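Local coordinates for pyruvate kinase (Pyrobaculum aerophilum, PDB 3QTG), which catalyses the last step of glycolysis, interconverting phosphoenolpyruvate plus ADP with pyruvate plus ATP, with the help of a divalent metal cation, at residues A205-R215 against N239-D248; Q270-L278 against T310-S318. All coordinates share one frame; numbering follows the deposited sequence.

Interaction 1 of 2, residues A205-R215 against N239-D248; sequences AKSCKDVDSVR and NLEELVQCSD
The Arg215 guanidinium meets the far segment with its edge: Cys246 O and Asp248 OD1 both lie there, close to its plane. NH1 (2.9 Å) and NH2 (2.7 Å) of Arg215 converge end-on on Cys246 O, so this one carbonyl oxygen takes two bonds. Arg215 NH2 also forms a salt bridge to Asp248 OD1 at 2.7 Å; here the carboxylate is approached from above its plane, the two flat groups being turned 46° apart. Asp212 OD1 sits in plane at the same guanidinium, a long salt bridge that extends the network, while Asp248 OD2 accepts from Val227 N on strand 226-231. At the other end of the contact the Asn239 amide donates through ND2 to Lys206 O (2.8 Å), the oxygen tilted slightly from the amide plane. With CG anti to the backbone N (chi1 -158°), the Asn239 amide extends toward this loop instead of capping its own helix. Between these polar ends the contact is made by sulfur and methyl groups. Cys208 SG and Cys246 SG touch at 3.6 Å, and Cys208 SG also rests on Glu242 O. Val211 CG2 packs against Cys246 SG at 3.7 Å, and Leu243 spreads CD1 over Lys206 CA and CD2 against the Ser207 carbonyl. The axes of helices 208-215 and 240-245 run nearly parallel, 17° apart and 9.7 Å at closest approach, as expected of neighbouring outer helices following successive strands of a TIM barrel.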
loop_
_atom_site.group_PDB
_atom_site.type_symbol
_atom_site.label_atom_id
_atom_site.label_comp_id
_atom_site.label_asym_id
_atom_site.label_seq_id
_atom_site.Cartn_x
_atom_site.Cartn_y
_atom_site.Cartn_z
ATOM N N ALA A 205 -35.136 -6.592 18.523
ATOM C CA ALA A 205 -35.042 -7.489 17.378
ATOM C C ALA A 205 -33.765 -8.320 17.478
ATOM O O ALA A 205 -32.737 -7.838 17.958
ATOM C CB ALA A 205 -35.064 -6.687 16.086
ATOM N N LYS A 206 -33.812 -9.581 17.071
ATOM C CA LYS A 206 -32.571 -10.385 17.079
ATOM C C LYS A 206 -32.426 -11.282 15.854
ATOM O O LYS A 206 -31.489 -12.075 15.775
ATOM C CB LYS A 206 -32.389 -11.197 18.385
ATOM C CG LYS A 206 -33.488 -12.220 18.677
ATOM C CD LYS A 206 -33.245 -12.960 20.006
ATOM C CE LYS A 206 -34.452 -13.842 20.365
ATOM N NZ LYS A 206 -34.228 -14.685 21.569
ATOM N N SER A 207 -33.359 -11.154 14.914
ATOM C CA SER A 207 -33.250 -11.817 13.626
ATOM C C SER A 207 -33.836 -10.950 12.524
ATOM O O SER A 207 -34.624 -10.037 12.777
ATOM C CB SER A 207 -33.956 -13.175 13.659
ATOM O OG SER A 207 -35.357 -13.001 13.720
ATOM N N CYS A 208 -33.448 -11.261 11.294
ATOM C CA CYS A 208 -34.026 -10.623 10.122
ATOM C C CYS A 208 -35.540 -10.774 10.048
ATOM O O CYS A 208 -36.217 -9.841 9.634
ATOM C CB CYS A 208 -33.338 -11.131 8.862
ATOM S SG CYS A 208 -31.554 -10.866 9.036
ATOM N N LYS A 209 -36.060 -11.926 10.482
ATOM C CA LYS A 209 -37.505 -12.184 10.495
ATOM C C LYS A 209 -38.262 -11.120 11.290
ATOM O O LYS A 209 -39.304 -10.621 10.839
ATOM C CB LYS A 209 -37.827 -13.598 11.033
ATOM C CG LYS A 209 -39.292 -14.024 10.799
ATOM C CD LYS A 209 -39.647 -15.366 11.434
ATOM C CE LYS A 209 -41.099 -15.780 11.091
ATOM N NZ LYS A 209 -42.152 -15.052 11.884
ATOM N N ASP A 210 -37.727 -10.791 12.467
ATOM C CA ASP A 210 -38.263 -9.746 13.348
ATOM C C ASP A 210 -38.357 -8.380 12.653
ATOM O O ASP A 210 -39.378 -7.694 12.740
ATOM C CB ASP A 210 -37.378 -9.614 14.586
ATOM C CG ASP A 210 -37.641 -10.702 15.622
ATOM O OD1 ASP A 210 -38.737 -11.300 15.615
ATOM O OD2 ASP A 210 -36.749 -10.939 16.462
ATOM N N VAL A 211 -37.282 -8.005 11.964
ATOM C CA VAL A 211 -37.215 -6.730 11.247
ATOM C C VAL A 211 -38.238 -6.672 10.090
ATOM O O VAL A 211 -38.972 -5.692 9.956
ATOM C CB VAL A 211 -35.771 -6.441 10.751
ATOM C CG1 VAL A 211 -35.679 -5.068 10.111
ATOM C CG2 VAL A 211 -34.789 -6.542 11.908
ATOM N N ASP A 212 -38.277 -7.739 9.294
ATOM C CA ASP A 212 -39.221 -7.902 8.179
ATOM C C ASP A 212 -40.692 -7.804 8.598
ATOM O O ASP A 212 -41.522 -7.289 7.845
ATOM C CB ASP A 212 -39.000 -9.255 7.481
ATOM C CG ASP A 212 -37.663 -9.350 6.748
ATOM O OD1 ASP A 212 -36.867 -8.373 6.743
ATOM O OD2 ASP A 212 -37.402 -10.432 6.168
ATOM N N SER A 213 -41.007 -8.306 9.790
ATOM C CA SER A 213 -42.372 -8.265 10.325
ATOM C C SER A 213 -42.812 -6.848 10.594
ATOM O O SER A 213 -43.953 -6.493 10.340
ATOM C CB SER A 213 -42.468 -9.070 11.612
ATOM O OG SER A 213 -42.237 -10.434 11.324
ATOM N N VAL A 214 -41.900 -6.036 11.119
ATOM C CA VAL A 214 -42.203 -4.625 11.325
ATOM C C VAL A 214 -42.300 -3.931 9.956
ATOM O O VAL A 214 -43.156 -3.074 9.753
ATOM C CB VAL A 214 -41.192 -3.947 12.286
ATOM C CG1 VAL A 214 -41.442 -2.439 12.390
ATOM C CG2 VAL A 214 -41.292 -4.582 13.669
ATOM N N ARG A 215 -41.453 -4.338 9.011
ATOM C CA ARG A 215 -41.501 -3.758 7.670
ATOM C C ARG A 215 -42.842 -3.993 6.976
ATOM O O ARG A 215 -43.414 -3.057 6.410
ATOM C CB ARG A 215 -40.331 -4.225 6.802
ATOM C CG ARG A 215 -39.095 -3.367 6.945
ATOM C CD ARG A 215 -38.256 -3.349 5.659
ATOM N NE ARG A 215 -36.964 -2.678 5.868
ATOM C CZ ARG A 215 -35.849 -3.326 6.180
ATOM N NH1 ARG A 215 -35.867 -4.653 6.298
ATOM N NH2 ARG A 215 -34.716 -2.663 6.364
ATOM N N ASN A 239 -25.758 -11.962 16.467
ATOM C CA ASN A 239 -26.358 -11.995 15.118
ATOM C C ASN A 239 -26.168 -10.647 14.359
ATOM O O ASN A 239 -26.983 -10.259 13.512
ATOM C CB ASN A 239 -27.849 -12.346 15.230
ATOM C CG ASN A 239 -28.426 -12.913 13.940
ATOM O OD1 ASN A 239 -27.738 -13.597 13.180
ATOM N ND2 ASN A 239 -29.700 -12.638 13.696
ATOM N N LEU A 240 -25.068 -9.962 14.654
ATOM C CA LEU A 240 -24.825 -8.600 14.146
ATOM C C LEU A 240 -24.696 -8.507 12.620
ATOM O O LEU A 240 -25.342 -7.660 11.998
ATOM C CB LEU A 240 -23.594 -7.996 14.834
ATOM C CG LEU A 240 -23.369 -6.488 14.741
ATOM C CD1 LEU A 240 -24.569 -5.720 15.270
ATOM C CD2 LEU A 240 -22.122 -6.151 15.537
ATOM N N GLU A 241 -23.876 -9.385 12.036
ATOM C CA GLU A 241 -23.699 -9.471 10.575
ATOM C C GLU A 241 -25.020 -9.398 9.803
ATOM O O GLU A 241 -25.207 -8.521 8.939
ATOM C CB GLU A 241 -22.955 -10.752 10.199
ATOM C CG GLU A 241 -21.491 -10.784 10.636
ATOM C CD GLU A 241 -20.600 -9.934 9.749
ATOM O OE1 GLU A 241 -20.703 -10.059 8.512
ATOM O OE2 GLU A 241 -19.786 -9.145 10.283
ATOM N N GLU A 242 -25.934 -10.307 10.137
ATOM C CA GLU A 242 -27.224 -10.413 9.451
ATOM C C GLU A 242 -28.194 -9.308 9.823
ATOM O O GLU A 242 -28.933 -8.819 8.972
ATOM C CB GLU A 242 -27.864 -11.789 9.702
ATOM C CG GLU A 242 -26.990 -12.961 9.182
ATOM C CD GLU A 242 -26.967 -13.049 7.651
ATOM O OE1 GLU A 242 -27.879 -13.702 7.088
ATOM O OE2 GLU A 242 -26.046 -12.476 7.014
ATOM N N LEU A 243 -28.188 -8.911 11.092
ATOM C CA LEU A 243 -29.062 -7.839 11.549
ATOM C C LEU A 243 -28.704 -6.499 10.912
ATOM O O LEU A 243 -29.588 -5.724 10.557
ATOM C CB LEU A 243 -29.028 -7.705 13.079
ATOM C CG LEU A 243 -29.993 -8.563 13.899
ATOM C CD1 LEU A 243 -29.816 -8.249 15.366
ATOM C CD2 LEU A 243 -31.434 -8.323 13.486
ATOM N N VAL A 244 -27.408 -6.215 10.818
ATOM C CA VAL A 244 -26.954 -4.980 10.195
ATOM C C VAL A 244 -27.422 -4.956 8.746
ATOM O O VAL A 244 -28.024 -3.978 8.320
ATOM C CB VAL A 244 -25.417 -4.783 10.337
ATOM C CG1 VAL A 244 -24.909 -3.736 9.361
ATOM C CG2 VAL A 244 -25.073 -4.401 11.786
ATOM N N GLN A 245 -27.215 -6.062 8.026
ATOM C CA GLN A 245 -27.557 -6.122 6.597
ATOM C C GLN A 245 -29.046 -6.015 6.267
ATOM O O GLN A 245 -29.403 -5.683 5.132
ATOM C CB GLN A 245 -26.918 -7.337 5.923
ATOM C CG GLN A 245 -25.405 -7.256 5.932
ATOM C CD GLN A 245 -24.745 -8.454 5.289
ATOM O OE1 GLN A 245 -24.634 -8.533 4.062
ATOM N NE2 GLN A 245 -24.285 -9.389 6.113
ATOM N N CYS A 246 -29.919 -6.256 7.241
ATOM C CA CYS A 246 -31.338 -6.101 6.979
ATOM C C CYS A 246 -31.961 -4.808 7.526
ATOM O O CYS A 246 -33.174 -4.619 7.398
ATOM C CB CYS A 246 -32.118 -7.327 7.435
ATOM S SG CYS A 246 -32.403 -7.342 9.165
ATOM N N SER A 247 -31.125 -3.920 8.085
ATOM C CA SER A 247 -31.559 -2.633 8.660
ATOM C C SER A 247 -31.542 -1.486 7.634
ATOM O O SER A 247 -30.903 -1.598 6.596
ATOM C CB SER A 247 -30.617 -2.238 9.800
ATOM O OG SER A 247 -30.515 -3.268 10.764
ATOM N N ASP A 248 -32.239 -0.387 7.922
ATOM C CA ASP A 248 -32.037 0.837 7.155
ATOM C C ASP A 248 -31.075 1.748 7.919
ATOM O O ASP A 248 -30.449 2.609 7.333
ATOM C CB ASP A 248 -33.360 1.568 6.877
ATOM C CG ASP A 248 -34.359 0.696 6.114
ATOM O OD1 ASP A 248 -33.927 -0.223 5.385
ATOM O OD2 ASP A 248 -35.575 0.915 6.252
#

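Interaction 2 of 2, residues Q270-L278 against T310-S318; sequences QRRIVHTSL and TTASMGVDS
Thr311 receives Gln270 NE2 on OG1 at 3.2 Å, a bond between successive outer segments of the TIM barrel, helix 266-279 and the C-terminal part of helix 302-313. Gln270 reaches it on an extended chain, with OG1 nearly in the plane of its amide; Gln270 OE1 is taken by Arg254, and Thr311 OG1 is also bonded to Asp307 O. Met314 follows and buries the largest share of any residue here. Its chain bends at chi3 (85°), bringing Met314 CE into a notch of helix 266-279 between Arg271, Val274 and His275, 3.7 Å from Val274 CB and 3.6 Å from His275 CE1, oblique to the imidazole. Arg271 CG covers one face of that ring, while the guanidinium of Arg271 continues to Ser313 and Glu346 of a second subunit, so the wall of the methionine site also belongs to a subunit interface. Gly315, with positive phi (95°), turns the chain out of the helix. The carbonyls of Met314 and Gly315 lie against the two methyls of Leu278, and Gly315 O is bonded to Arg394. Val316, leading toward strand 318-321, crosses Val274 at about a right angle, its CG1 4.0 Å from Val274 CG2.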
loop_
_atom_site.group_PDB
_atom_site.type_symbol
_atom_site.label_atom_id
_atom_site.label_comp_id
_atom_site.label_asym_id
_atom_site.label_seq_id
_atom_site.Cartn_x
_atom_site.Cartn_y
_atom_site.Cartn_z
ATOM N N GLN A 270 -19.598 -1.570 21.493
ATOM C CA GLN A 270 -19.877 -0.359 20.727
ATOM C C GLN A 270 -18.997 -0.282 19.478
ATOM O O GLN A 270 -19.481 -0.031 18.372
ATOM C CB GLN A 270 -19.650 0.890 21.583
ATOM C CG GLN A 270 -19.854 2.191 20.797
ATOM C CD GLN A 270 -19.788 3.443 21.667
ATOM O OE1 GLN A 270 -20.281 3.459 22.805
ATOM N NE2 GLN A 270 -19.178 4.494 21.140
ATOM N N ARG A 271 -17.696 -0.488 19.659
ATOM C CA ARG A 271 -16.776 -0.429 18.532
ATOM C C ARG A 271 -17.148 -1.465 17.477
ATOM O O ARG A 271 -17.195 -1.148 16.296
ATOM C CB ARG A 271 -15.332 -0.612 19.016
ATOM C CG ARG A 271 -14.306 -0.390 17.971
ATOM C CD ARG A 271 -12.927 -0.825 18.468
ATOM N NE ARG A 271 -12.326 0.159 19.358
ATOM C CZ ARG A 271 -11.068 0.100 19.786
ATOM N NH1 ARG A 271 -10.281 -0.901 19.410
ATOM N NH2 ARG A 271 -10.591 1.046 20.584
ATOM N N ARG A 272 -17.439 -2.694 17.901
ATOM C CA ARG A 272 -17.801 -3.743 16.951
ATOM C C ARG A 272 -19.112 -3.451 16.181
ATOM O O ARG A 272 -19.193 -3.717 14.978
ATOM C CB ARG A 272 -17.804 -5.138 17.613
ATOM C CG ARG A 272 -18.528 -6.225 16.787
ATOM C CD ARG A 272 -18.057 -7.683 17.116
ATOM N NE ARG A 272 -18.691 -8.231 18.326
ATOM C CZ ARG A 272 -18.161 -8.194 19.556
ATOM N NH1 ARG A 272 -16.974 -7.624 19.770
ATOM N NH2 ARG A 272 -18.828 -8.723 20.580
ATOM N N ILE A 273 -20.118 -2.894 16.854
ATOM C CA ILE A 273 -21.352 -2.497 16.157
ATOM C C ILE A 273 -21.097 -1.412 15.100
ATOM O O ILE A 273 -21.618 -1.483 13.970
ATOM C CB ILE A 273 -22.486 -2.031 17.118
ATOM C CG1 ILE A 273 -22.920 -3.169 18.072
ATOM C CG2 ILE A 273 -23.675 -1.544 16.284
ATOM C CD1 ILE A 273 -23.530 -2.718 19.409
ATOM N N VAL A 274 -20.312 -0.403 15.493
ATOM C CA VAL A 274 -19.960 0.731 14.625
ATOM C C VAL A 274 -19.106 0.281 13.420
ATOM O O VAL A 274 -19.446 0.594 12.286
ATOM C CB VAL A 274 -19.253 1.870 15.400
ATOM C CG1 VAL A 274 -18.797 2.992 14.437
ATOM C CG2 VAL A 274 -20.183 2.450 16.480
ATOM N N HIS A 275 -18.045 -0.479 13.670
ATOM C CA HIS A 275 -17.233 -1.071 12.596
ATOM C C HIS A 275 -18.076 -1.903 11.601
ATOM O O HIS A 275 -17.973 -1.746 10.397
ATOM C CB HIS A 275 -16.086 -1.886 13.203
ATOM C CG HIS A 275 -14.972 -1.034 13.750
ATOM N ND1 HIS A 275 -15.109 0.326 13.974
ATOM C CD2 HIS A 275 -13.704 -1.351 14.123
ATOM C CE1 HIS A 275 -13.974 0.805 14.458
ATOM N NE2 HIS A 275 -13.106 -0.191 14.560
ATOM N N THR A 276 -18.956 -2.748 12.117
ATOM C CA THR A 276 -19.814 -3.556 11.269
ATOM C C THR A 276 -20.786 -2.749 10.408
ATOM O O THR A 276 -20.954 -3.049 9.211
ATOM C CB THR A 276 -20.517 -4.629 12.108
ATOM O OG1 THR A 276 -19.506 -5.392 12.768
ATOM C CG2 THR A 276 -21.369 -5.551 11.251
ATOM N N SER A 277 -21.388 -1.715 10.987
ATOM C CA SER A 277 -22.322 -0.867 10.245
ATOM C C SER A 277 -21.637 -0.089 9.131
ATOM O O SER A 277 -22.180 -0.006 8.047
ATOM C CB SER A 277 -23.088 0.113 11.160
ATOM O OG SER A 277 -23.783 -0.573 12.179
ATOM N N LEU A 278 -20.464 0.484 9.426
ATOM C CA LEU A 278 -19.651 1.197 8.444
ATOM C C LEU A 278 -19.219 0.284 7.305
ATOM O O LEU A 278 -19.367 0.664 6.153
ATOM C CB LEU A 278 -18.441 1.901 9.096
ATOM C CG LEU A 278 -18.732 3.093 10.027
ATOM C CD1 LEU A 278 -17.530 3.464 10.868
ATOM C CD2 LEU A 278 -19.141 4.287 9.201
ATOM N N THR A 310 -14.882 11.127 21.428
ATOM C CA THR A 310 -14.344 9.897 20.829
ATOM C C THR A 310 -15.381 9.026 20.093
ATOM O O THR A 310 -15.081 8.416 19.062
ATOM C CB THR A 310 -13.553 9.066 21.848
ATOM O OG1 THR A 310 -14.376 8.802 22.982
ATOM C CG2 THR A 310 -12.324 9.820 22.329
ATOM N N THR A 311 -16.599 8.966 20.609
ATOM C CA THR A 311 -17.694 8.306 19.883
ATOM C C THR A 311 -17.916 8.945 18.494
ATOM O O THR A 311 -17.972 8.226 17.483
ATOM C CB THR A 311 -18.985 8.298 20.743
ATOM O OG1 THR A 311 -18.731 7.539 21.938
ATOM C CG2 THR A 311 -20.156 7.685 20.006
ATOM N N ALA A 312 -18.017 10.281 18.450
ATOM C CA ALA A 312 -18.137 11.002 17.182
ATOM C C ALA A 312 -16.950 10.787 16.217
ATOM O O ALA A 312 -17.169 10.664 15.005
ATOM C CB ALA A 312 -18.394 12.505 17.407
ATOM N N SER A 313 -15.724 10.749 16.755
ATOM C CA SER A 313 -14.492 10.481 15.979
ATOM C C SER A 313 -14.488 9.183 15.206
ATOM O O SER A 313 -13.828 9.090 14.175
ATOM C CB SER A 313 -13.265 10.442 16.895
ATOM O OG SER A 313 -12.935 11.746 17.291
ATOM N N MET A 314 -15.185 8.174 15.733
ATOM C CA MET A 314 -15.297 6.869 15.076
ATOM C C MET A 314 -16.004 6.996 13.740
ATOM O O MET A 314 -15.926 6.102 12.908
ATOM C CB MET A 314 -16.111 5.899 15.926
ATOM C CG MET A 314 -15.452 5.356 17.169
ATOM S SD MET A 314 -16.520 4.032 17.830
ATOM C CE MET A 314 -15.914 2.673 16.832
ATOM N N GLY A 315 -16.726 8.098 13.554
ATOM C CA GLY A 315 -17.406 8.369 12.291
ATOM C C GLY A 315 -18.863 7.926 12.242
ATOM O O GLY A 315 -19.377 7.665 11.165
ATOM N N VAL A 316 -19.542 7.885 13.394
ATOM C CA VAL A 316 -20.988 7.612 13.425
ATOM C C VAL A 316 -21.760 8.719 12.702
ATOM O O VAL A 316 -21.307 9.877 12.684
ATOM C CB VAL A 316 -21.526 7.456 14.895
ATOM C CG1 VAL A 316 -20.837 6.285 15.590
ATOM C CG2 VAL A 316 -21.333 8.762 15.706
ATOM N N ASP A 317 -22.915 8.376 12.121
ATOM C CA ASP A 317 -23.767 9.364 11.448
ATOM C C ASP A 317 -24.416 10.331 12.432
ATOM O O ASP A 317 -24.586 11.508 12.116
ATOM C CB ASP A 317 -24.924 8.714 10.675
ATOM C CG ASP A 317 -24.474 7.831 9.539
ATOM O OD1 ASP A 317 -24.668 8.218 8.357
ATOM O OD2 ASP A 317 -23.971 6.734 9.827
ATOM N N SER A 318 -24.853 9.817 13.580
ATOM C CA SER A 318 -25.586 10.625 14.577
ATOM C C SER A 318 -25.396 10.192 16.041
ATOM O O SER A 318 -24.988 9.043 16.327
ATOM C CB SER A 318 -27.081 10.724 14.231
ATOM O OG SER A 318 -27.666 9.447 14.056
#

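In the fold
Interactions 1 and 2 lie on the outer helical layer of one TIM barrel, centres about 19 Å apart, and follow one another along the chain. Interaction 1 joins helices 208-220 and 240-245; interaction 2 joins helix 266-279 to the C-terminal part of helix 302-313 and the turn into strand 318-321. Helices 240-245 and 266-279 connect them: Leu240 CD2 packs on Ile273 CA at 3.8 Å, and Val244 CG2 on Thr276 CG2 at 3.9 Å. Helices 208-220, 240-245, 266-279 and 302-313 are thus linked in chain order around strands whose C-terminal ends, as in other TIM barrels, probably carry the active site. Interaction 2 also reaches a second subunit of the homotetramer, whereas no other chain touches interaction 1.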